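Local coordinates for 190aa long hypothetical protein (Pyrococcus horikoshii, PDB 2DDZ), which is of unknown function but assembles as a hexamer and belongs to the DUF366 family, grouped with the class II tRNA synthetase-like proteins, at residues E[71-76]-E[132-137]. Numbering follows the deposited sequence.
Sequences YILELF and IKIHIG
Tyr-71 to Leu-75 pairs antiparallel with Ile-136 to Ile-132, the N-to-C directions 166° apart and the axes 4.7 Å apart at their closest. Six N-H...O=C bonds join them in reciprocal pairs at Tyr-71/Ile-136, Leu-73/Ile-134 and Leu-75/Ile-132; the straightest runs from Leu-73 N to Ile-134 O, at 179° about the hydrogen. At the non-hydrogen-bonded pairs Ile-72/His-135 and Glu-74/Lys-133 the strands meet through CA-H...O contacts, as between Glu-74 CA and Ile-132 O at 3.2 Å. Strands 68-75 and 131-139 are neighbours inside a mixed sheet: backbone hydrogen bonds of Ile-72 with Val-38 and of His-135 with Ile-124 continue it beyond each, so neither is an edge strand. The hydrogen-bonded pairs send their side chains to the face packed by helix 81-100, where Leu-73 rests on Leu-91 and Ile-136 on Ile-92. There Tyr-71 CD1 lies 3.8 Å from Ile-136 CB, and Ile-136 O sits at the ring edge, in its plane; the hydroxyl reaches Ser-168. On the other face, the chi2 bend of Lys-133 (-58°) brings CD to 3.4 Å from Glu-74 CG. The charges do not form a salt bridge, Glu-74 OE1 and Lys-133 NZ being 4.2 Å apart; a water instead donates to OE1 at 2.6 Å and accepts a longer bond from NZ, which also bonds Arg-22 O. Glu-74 OE2 is held by Ser-131 OG and His-24 N. An alanine at Glu-74 would probably leave the buried ammonium without its nearby countercharge and those two donors without their acceptor. His-135 CD2 approaches Ile-72 CG1 at 4.2 Å, that carbon near the imidazole plane at its edge, while NE2 bonds His-70 ND1.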
loop_
_atom_site.group_PDB
_atom_site.type_symbol
_atom_site.label_atom_id
_atom_site.label_comp_id
_atom_site.label_asym_id
_atom_site.label_seq_id
_atom_site.Cartn_x
_atom_site.Cartn_y
_atom_site.Cartn_z
ATOM N N TYR E 71 -14.691 9.816 22.199
ATOM C CA TYR E 71 -13.414 10.174 21.586
ATOM C C TYR E 71 -13.490 9.775 20.131
ATOM O O TYR E 71 -13.706 8.609 19.816
ATOM C CB TYR E 71 -12.227 9.437 22.218
ATOM C CG TYR E 71 -12.061 9.645 23.696
ATOM C CD1 TYR E 71 -12.923 9.028 24.599
ATOM C CD2 TYR E 71 -11.030 10.444 24.201
ATOM C CE1 TYR E 71 -12.768 9.193 25.975
ATOM C CE2 TYR E 71 -10.864 10.618 25.585
ATOM C CZ TYR E 71 -11.742 9.984 26.462
ATOM O OH TYR E 71 -11.599 10.128 27.818
ATOM N N ILE E 72 -13.324 10.742 19.244
ATOM C CA ILE E 72 -13.363 10.454 17.827
ATOM C C ILE E 72 -12.026 10.804 17.236
ATOM O O ILE E 72 -11.610 11.960 17.214
ATOM C CB ILE E 72 -14.473 11.221 17.131
ATOM C CG1 ILE E 72 -15.800 10.547 17.456
ATOM C CG2 ILE E 72 -14.245 11.243 15.621
ATOM C CD1 ILE E 72 -16.930 11.453 17.254
ATOM N N LEU E 73 -11.352 9.767 16.767
ATOM C CA LEU E 73 -10.042 9.903 16.195
ATOM C C LEU E 73 -10.010 9.639 14.694
ATOM O O LEU E 73 -10.661 8.713 14.202
ATOM C CB LEU E 73 -9.106 8.945 16.920
ATOM C CG LEU E 73 -7.669 8.873 16.421
ATOM C CD1 LEU E 73 -7.011 10.234 16.576
ATOM C CD2 LEU E 73 -6.924 7.814 17.209
ATOM N N GLU E 74 -9.277 10.480 13.966
ATOM C CA GLU E 74 -9.111 10.299 12.530
ATOM C C GLU E 74 -7.650 10.518 12.159
ATOM O O GLU E 74 -7.046 11.532 12.489
ATOM C CB GLU E 74 -10.004 11.237 11.713
ATOM C CG GLU E 74 -9.987 10.895 10.211
ATOM C CD GLU E 74 -11.198 11.440 9.454
ATOM O OE1 GLU E 74 -11.747 12.477 9.870
ATOM O OE2 GLU E 74 -11.592 10.847 8.426
ATOM N N LEU E 75 -7.085 9.527 11.487
ATOM C CA LEU E 75 -5.697 9.573 11.070
ATOM C C LEU E 75 -5.582 9.277 9.582
ATOM O O LEU E 75 -6.001 8.222 9.094
ATOM C CB LEU E 75 -4.873 8.553 11.869
ATOM C CG LEU E 75 -4.838 8.770 13.383
ATOM C CD1 LEU E 75 -3.962 7.730 14.028
ATOM C CD2 LEU E 75 -4.305 10.166 13.684
ATOM N N PHE E 76 -5.000 10.220 8.865
ATOM C CA PHE E 76 -4.825 10.070 7.445
ATOM C C PHE E 76 -3.521 9.346 7.156
ATOM O O PHE E 76 -2.551 9.914 6.658
ATOM C CB PHE E 76 -4.882 11.444 6.784
ATOM C CG PHE E 76 -6.218 12.112 6.939
ATOM C CD1 PHE E 76 -6.531 12.815 8.102
ATOM C CD2 PHE E 76 -7.189 11.988 5.941
ATOM C CE1 PHE E 76 -7.800 13.390 8.268
ATOM C CE2 PHE E 76 -8.461 12.562 6.094
ATOM C CZ PHE E 76 -8.767 13.261 7.258
ATOM N N ILE E 132 -8.117 6.355 8.803
ATOM C CA ILE E 132 -8.371 5.447 9.913
ATOM C C ILE E 132 -9.327 6.207 10.827
ATOM O O ILE E 132 -9.114 7.392 11.104
ATOM C CB ILE E 132 -7.089 5.138 10.719
ATOM C CG1 ILE E 132 -6.229 4.102 9.991
ATOM C CG2 ILE E 132 -7.454 4.644 12.103
ATOM C CD1 ILE E 132 -5.707 4.584 8.666
ATOM N N LYS E 133 -10.371 5.525 11.290
ATOM C CA LYS E 133 -11.368 6.124 12.161
ATOM C C LYS E 133 -11.600 5.288 13.398
ATOM O O LYS E 133 -11.946 4.110 13.303
ATOM C CB LYS E 133 -12.694 6.298 11.414
ATOM C CG LYS E 133 -12.703 7.490 10.493
ATOM C CD LYS E 133 -12.405 8.763 11.279
ATOM C CE LYS E 133 -13.475 9.068 12.345
ATOM N NZ LYS E 133 -14.512 10.046 11.884
ATOM N N ILE E 134 -11.436 5.914 14.561
ATOM C CA ILE E 134 -11.604 5.243 15.849
ATOM C C ILE E 134 -12.567 5.942 16.810
ATOM O O ILE E 134 -12.556 7.159 16.933
ATOM C CB ILE E 134 -10.249 5.141 16.614
ATOM C CG1 ILE E 134 -9.205 4.394 15.788
ATOM C CG2 ILE E 134 -10.458 4.469 17.957
ATOM C CD1 ILE E 134 -9.786 3.325 14.922
ATOM N N HIS E 135 -13.392 5.168 17.500
ATOM C CA HIS E 135 -14.274 5.743 18.504
ATOM C C HIS E 135 -14.061 5.067 19.847
ATOM O O HIS E 135 -13.893 3.857 19.923
ATOM C CB HIS E 135 -15.763 5.612 18.149
ATOM C CG HIS E 135 -16.679 6.023 19.271
ATOM N ND1 HIS E 135 -17.252 5.118 20.139
ATOM C CD2 HIS E 135 -17.061 7.250 19.706
ATOM C CE1 HIS E 135 -17.944 5.767 21.059
ATOM N NE2 HIS E 135 -17.845 7.061 20.820
ATOM N N ILE E 136 -14.044 5.862 20.908
ATOM C CA ILE E 136 -13.926 5.319 22.252
ATOM C C ILE E 136 -15.006 6.031 23.036
ATOM O O ILE E 136 -15.205 7.232 22.869
ATOM C CB ILE E 136 -12.584 5.624 22.943
ATOM C CG1 ILE E 136 -11.428 4.910 22.242
ATOM C CG2 ILE E 136 -12.666 5.200 24.406
ATOM C CD1 ILE E 136 -11.014 5.588 20.969
ATOM N N GLY E 137 -15.707 5.284 23.881
ATOM C CA GLY E 137 -16.760 5.864 24.683
ATOM C C GLY E 137 -16.633 5.369 26.105
ATOM O O GLY E 137 -16.414 4.184 26.326
HETATM O O HOH W 1 -13.174 13.019 11.991
#